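Local coordinates for protein putative NADPH:quinone reductase (Bacillus thuringiensis, PDB 3GMS) that is a putative NADPH:quinone reductase of the alcohol dehydrogenase-like family, probably reducing quinones with NADPH, though its function has not been established, at residues Pro63-Glu75 against Ile86-Gln100. Residues are numbered along the deposited sequence; the frame is centred on the assembly and turned at random. Where two conformers were deposited one is given.
Sequences PNIPGYEGVGIVE and IGKRVLPLRGEGTWQ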
loop_
_atom_site.group_PDB
_atom_site.type_symbol
_atom_site.label_atom_id
_atom_site.label_comp_id
_atom_site.label_asym_id
_atom_site.label_seq_id
_atom_site.Cartn_x
_atom_site.Cartn_y
_atom_site.Cartn_z
ATOM N N PRO A 63 -12.752 14.525 -14.368
ATOM C CA PRO A 63 -12.270 13.173 -14.547
ATOM C C PRO A 63 -10.974 12.972 -13.759
ATOM O O PRO A 63 -10.329 13.962 -13.346
ATOM C CB PRO A 63 -11.999 13.099 -16.039
ATOM C CG PRO A 63 -11.548 14.518 -16.409
ATOM C CD PRO A 63 -12.352 15.416 -15.483
ATOM N N ASN A 64 -10.578 11.712 -13.578
ATOM C CA ASN A 64 -9.381 11.463 -12.787
ATOM C C ASN A 64 -8.534 10.382 -13.433
ATOM O O ASN A 64 -9.078 9.487 -14.105
ATOM C CB ASN A 64 -9.812 11.024 -11.385
ATOM C CG ASN A 64 -8.642 10.590 -10.526
ATOM O OD1 ASN A 64 -8.383 9.378 -10.348
ATOM N ND2 ASN A 64 -7.886 11.578 -10.031
ATOM N N ILE A 65 -7.219 10.459 -13.221
ATOM C CA ILE A 65 -6.280 9.420 -13.715
ATOM C C ILE A 65 -5.930 8.506 -12.535
ATOM O O ILE A 65 -5.427 8.991 -11.538
ATOM C CB ILE A 65 -5.007 10.023 -14.327
ATOM C CG1 ILE A 65 -5.373 10.914 -15.528
ATOM C CG2 ILE A 65 -4.069 8.913 -14.823
ATOM C CD1 ILE A 65 -4.248 11.854 -15.983
ATOM N N PRO A 66 -6.234 7.195 -12.618
ATOM C CA PRO A 66 -5.917 6.401 -11.422
ATOM C C PRO A 66 -4.411 6.093 -11.237
ATOM O O PRO A 66 -3.608 6.292 -12.152
ATOM C CB PRO A 66 -6.609 5.057 -11.659
ATOM C CG PRO A 66 -7.322 5.150 -12.936
ATOM C CD PRO A 66 -6.948 6.412 -13.652
ATOM N N GLY A 67 -4.077 5.511 -10.085
ATOM C CA GLY A 67 -2.705 5.064 -9.834
ATOM C C GLY A 67 -1.921 5.944 -8.876
ATOM O O GLY A 67 -1.714 7.146 -9.093
ATOM N N TYR A 68 -1.481 5.331 -7.795
ATOM C CA TYR A 68 -0.710 6.068 -6.776
ATOM C C TYR A 68 0.755 5.820 -6.852
ATOM O O TYR A 68 1.542 6.553 -6.204
ATOM C CB TYR A 68 -1.195 5.761 -5.341
ATOM C CG TYR A 68 -2.513 6.396 -5.056
ATOM C CD1 TYR A 68 -2.605 7.757 -4.775
ATOM C CD2 TYR A 68 -3.690 5.665 -5.168
ATOM C CE1 TYR A 68 -3.827 8.369 -4.511
ATOM C CE2 TYR A 68 -4.936 6.271 -4.892
ATOM C CZ TYR A 68 -4.989 7.613 -4.581
ATOM O OH TYR A 68 -6.193 8.240 -4.344
ATOM N N GLU A 69 1.174 4.776 -7.549
ATOM C CA GLU A 69 2.618 4.510 -7.558
ATOM C C GLU A 69 3.168 3.943 -8.876
ATOM O O GLU A 69 2.416 3.663 -9.820
ATOM C CB GLU A 69 3.051 3.694 -6.330
ATOM C CG GLU A 69 2.653 2.270 -6.349
ATOM C CD GLU A 69 3.205 1.482 -5.153
ATOM O OE1 GLU A 69 2.414 0.738 -4.591
ATOM O OE2 GLU A 69 4.415 1.563 -4.798
ATOM N N GLY A 70 4.477 3.783 -8.919
ATOM C CA GLY A 70 5.181 3.278 -10.104
ATOM C C GLY A 70 6.521 3.979 -10.278
ATOM O O GLY A 70 6.845 4.921 -9.538
ATOM N N VAL A 71 7.274 3.537 -11.281
ATOM C CA VAL A 71 8.624 4.029 -11.494
ATOM C C VAL A 71 8.734 4.497 -12.946
ATOM O O VAL A 71 8.067 3.951 -13.828
ATOM C CB VAL A 71 9.629 2.900 -11.218
ATOM C CG1 VAL A 71 9.431 1.748 -12.209
ATOM C CG2 VAL A 71 11.074 3.409 -11.261
ATOM N N GLY A 72 9.572 5.505 -13.187
ATOM C CA GLY A 72 9.808 5.980 -14.561
ATOM C C GLY A 72 11.126 6.731 -14.643
ATOM O O GLY A 72 11.898 6.753 -13.671
ATOM N N ILE A 73 11.366 7.336 -15.813
ATOM C CA ILE A 73 12.614 8.072 -16.108
ATOM C C ILE A 73 12.303 9.545 -16.279
ATOM O O ILE A 73 11.410 9.892 -17.034
ATOM C CB ILE A 73 13.243 7.575 -17.445
ATOM C CG1 ILE A 73 13.538 6.091 -17.379
ATOM C CG2 ILE A 73 14.502 8.426 -17.816
ATOM C CD1 ILE A 73 14.513 5.763 -16.293
ATOM N N VAL A 74 13.044 10.407 -15.579
ATOM C CA VAL A 74 12.842 11.829 -15.696
ATOM C C VAL A 74 13.268 12.241 -17.087
ATOM O O VAL A 74 14.391 11.916 -17.495
ATOM C CB VAL A 74 13.711 12.612 -14.688
ATOM C CG1 VAL A 74 13.544 14.132 -14.846
ATOM C CG2 VAL A 74 13.427 12.197 -13.253
ATOM N N GLU A 75 12.365 12.921 -17.796
ATOM C CA GLU A 75 12.599 13.413 -19.170
ATOM C C GLU A 75 12.846 14.912 -19.211
ATOM O O GLU A 75 13.527 15.424 -20.126
ATOM C CB GLU A 75 11.380 13.140 -20.056
ATOM C CG GLU A 75 11.053 11.693 -20.268
ATOM C CD GLU A 75 11.829 11.060 -21.392
ATOM O OE1 GLU A 75 13.063 10.891 -21.256
ATOM O OE2 GLU A 75 11.184 10.713 -22.405
ATOM N N ILE A 86 17.473 14.850 -14.968
ATOM C CA ILE A 86 17.044 14.266 -16.232
ATOM C C ILE A 86 17.795 12.960 -16.504
ATOM O O ILE A 86 19.006 12.892 -16.341
ATOM C CB ILE A 86 17.163 15.259 -17.419
ATOM C CG1 ILE A 86 16.149 16.390 -17.223
ATOM C CG2 ILE A 86 16.914 14.546 -18.732
ATOM C CD1 ILE A 86 16.438 17.621 -18.014
ATOM N N GLY A 87 17.066 11.914 -16.891
ATOM C CA GLY A 87 17.693 10.626 -17.117
ATOM C C GLY A 87 17.648 9.674 -15.937
ATOM O O GLY A 87 17.882 8.481 -16.117
ATOM N N LYS A 88 17.352 10.185 -14.737
ATOM C CA LYS A 88 17.352 9.371 -13.501
ATOM C C LYS A 88 16.060 8.545 -13.400
ATOM O O LYS A 88 15.030 9.008 -13.825
ATOM C CB LYS A 88 17.464 10.259 -12.255
ATOM C CG LYS A 88 18.829 10.963 -12.035
ATOM C CD LYS A 88 19.901 10.021 -11.494
ATOM C CE LYS A 88 21.180 10.797 -11.130
ATOM N NZ LYS A 88 21.667 11.585 -12.295
ATOM N N ARG A 89 16.141 7.330 -12.843
ATOM C CA ARG A 89 14.955 6.519 -12.518
ATOM C C ARG A 89 14.433 6.945 -11.142
ATOM O O ARG A 89 15.188 7.002 -10.176
ATOM C CB ARG A 89 15.285 5.007 -12.488
ATOM C CG ARG A 89 14.480 4.183 -13.514
ATOM C CD ARG A 89 14.620 2.634 -13.430
ATOM N NE ARG A 89 15.786 2.281 -12.663
ATOM C CZ ARG A 89 15.804 1.331 -11.746
ATOM N NH1 ARG A 89 16.898 1.150 -11.042
ATOM N NH2 ARG A 89 14.722 0.593 -11.510
ATOM N N VAL A 90 13.131 7.211 -11.074
ATOM C CA VAL A 90 12.503 7.815 -9.906
ATOM C C VAL A 90 11.085 7.288 -9.702
ATOM O O VAL A 90 10.452 6.831 -10.662
ATOM C CB VAL A 90 12.384 9.377 -10.043
ATOM C CG1 VAL A 90 13.775 10.014 -10.299
ATOM C CG2 VAL A 90 11.403 9.800 -11.083
ATOM N N LEU A 91 10.591 7.404 -8.470
ATOM C CA LEU A 91 9.133 7.284 -8.247
ATOM C C LEU A 91 8.516 8.686 -8.240
ATOM O O LEU A 91 8.837 9.489 -7.351
ATOM C CB LEU A 91 8.824 6.584 -6.912
ATOM C CG LEU A 91 9.659 5.346 -6.576
ATOM C CD1 LEU A 91 9.259 4.827 -5.165
ATOM C CD2 LEU A 91 9.567 4.234 -7.651
ATOM N N PRO A 92 7.664 8.994 -9.221
ATOM C CA PRO A 92 7.084 10.359 -9.176
ATOM C C PRO A 92 5.769 10.414 -8.358
ATOM O O PRO A 92 4.669 10.293 -8.919
ATOM C CB PRO A 92 6.854 10.653 -10.635
ATOM C CG PRO A 92 6.542 9.306 -11.277
ATOM C CD PRO A 92 7.321 8.279 -10.485
ATOM N N LEU A 93 5.888 10.548 -7.048
ATOM C CA LEU A 93 4.743 10.297 -6.150
ATOM C C LEU A 93 4.078 11.607 -5.749
ATOM O O LEU A 93 4.657 12.669 -5.946
ATOM C CB LEU A 93 5.203 9.489 -4.933
ATOM C CG LEU A 93 5.996 8.213 -5.228
ATOM C CD1 LEU A 93 6.492 7.514 -3.953
ATOM C CD2 LEU A 93 5.131 7.220 -6.061
ATOM N N ARG A 94 2.852 11.515 -5.232
ATOM C CA ARG A 94 2.093 12.659 -4.667
ATOM C C ARG A 94 1.881 13.769 -5.673
ATOM O O ARG A 94 1.893 14.971 -5.314
ATOM C CB ARG A 94 2.799 13.191 -3.398
ATOM C CG ARG A 94 2.981 12.131 -2.338
ATOM C CD ARG A 94 3.758 12.573 -1.084
ATOM N NE ARG A 94 3.177 13.757 -0.430
ATOM C CZ ARG A 94 3.686 14.286 0.679
ATOM N NH1 ARG A 94 4.722 13.692 1.274
ATOM N NH2 ARG A 94 3.157 15.395 1.191
ATOM N N GLY A 95 1.705 13.382 -6.929
ATOM C CA GLY A 95 1.415 14.323 -8.011
ATOM C C GLY A 95 0.263 13.744 -8.795
ATOM O O GLY A 95 -0.783 13.365 -8.222
ATOM N N GLU A 96 0.439 13.671 -10.106
ATOM C CA GLU A 96 -0.605 13.149 -10.972
ATOM C C GLU A 96 -0.789 11.648 -10.853
ATOM O O GLU A 96 0.100 10.932 -10.408
ATOM C CB GLU A 96 -0.313 13.479 -12.435
ATOM C CG GLU A 96 -0.311 14.975 -12.684
ATOM C CD GLU A 96 0.081 15.302 -14.097
ATOM O OE1 GLU A 96 0.960 14.613 -14.659
ATOM O OE2 GLU A 96 -0.503 16.267 -14.635
ATOM N N GLY A 97 -1.953 11.179 -11.323
ATOM C CA GLY A 97 -2.192 9.741 -11.431
ATOM C C GLY A 97 -1.150 9.045 -12.250
ATOM O O GLY A 97 -0.672 9.564 -13.264
ATOM N N THR A 98 -0.781 7.840 -11.841
ATOM C CA THR A 98 0.362 7.216 -12.501
ATOM C C THR A 98 0.022 6.351 -13.671
ATOM O O THR A 98 0.926 5.905 -14.390
ATOM C CB THR A 98 1.223 6.409 -11.532
ATOM O OG1 THR A 98 0.442 5.326 -10.996
ATOM C CG2 THR A 98 1.812 7.287 -10.364
ATOM N N TRP A 99 -1.262 6.032 -13.871
ATOM C CA TRP A 99 -1.572 5.164 -14.985
ATOM C C TRP A 99 -1.668 5.955 -16.275
ATOM O O TRP A 99 -2.749 6.062 -16.884
ATOM C CB TRP A 99 -2.874 4.437 -14.746
ATOM C CG TRP A 99 -2.815 3.466 -13.583
ATOM C CD1 TRP A 99 -1.798 3.274 -12.685
ATOM C CD2 TRP A 99 -3.880 2.587 -13.193
ATOM N NE1 TRP A 99 -2.169 2.264 -11.757
ATOM C CE2 TRP A 99 -3.442 1.850 -12.067
ATOM C CE3 TRP A 99 -5.160 2.338 -13.713
ATOM C CZ2 TRP A 99 -4.256 0.895 -11.430
ATOM C CZ3 TRP A 99 -5.966 1.391 -13.081
ATOM C CH2 TRP A 99 -5.506 0.687 -11.962
ATOM N N GLN A 100 -0.542 6.527 -16.649
ATOM C CA GLN A 100 -0.453 7.301 -17.879
ATOM C C GLN A 100 0.984 7.294 -18.347
ATOM O O GLN A 100 1.891 6.895 -17.619
ATOM C CB GLN A 100 -0.968 8.750 -17.671
ATOM C CG GLN A 100 -0.180 9.564 -16.704
ATOM C CD GLN A 100 -0.707 11.010 -16.600
ATOM O OE1 GLN A 100 -1.077 11.626 -17.618
ATOM N NE2 GLN A 100 -0.754 11.545 -15.370
HETATM O O HOH W 1 -0.502 9.622 -8.008
HETATM O O HOH W 2 1.167 9.212 -5.747
HETATM O O HOH W 3 -0.460 2.341 -8.929
#
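Trp99 lays one face of its indole over Pro66 and Gly67. Pro66 CB stands above the six-membered ring, 4.0 Å from its centroid, while Gly67 CA sits over the five-membered ring at 3.7 Å, two CH-pi contacts side by side. CG, anti to the carbonyl carbon of Trp99 (chi1 -66°), sets the indole alongside Pro66 and Gly67, and Trp99 N donates to Pro66 O (2.9 Å), fixing the ring's root. Gly67, with a positive phi of 105°, lies with its CA directly against the indole. Its carbonyl O takes Thr98 N (3.0 Å), the donor lying well above the carbonyl plane. Thr98 OG1 donates to Glu69 O (2.8 Å), again from above the plane, tying the loop just ahead of strand 71-77. The carboxylate of Glu69 turns elsewhere, to Asn45 and the backbone N of Tyr126. From Val71 on, segment 63-75 pairs with 86-92 as a beta hairpin, strands 71-77 and 89-92, within the GroES-like domain of the alcohol dehydrogenase family. Gly72 and Val90 form a hydrogen-bonded pair, each N donating to the other's O; Val74 N to Lys88 O and Gly87 N to Val74 O (2.7 Å) continue the pairing toward the loop that joins the two strands. Val74 CG2 meets Val90 CG1 at 3.7 Å, the two side chains crossing at about a right angle in the buried layer that Val35 and Val110 extend. Gly70 O is buried against Leu91 CD2 and Pro92 CD with no polar partner. The looser side carries water: one molecule bridges Tyr68 O and Arg94 N where the backbones separate. At the hairpin's outer end, exposed Lys88 points away from segment 63-75 and its NZ hydrogen-bonds to Glu84 O.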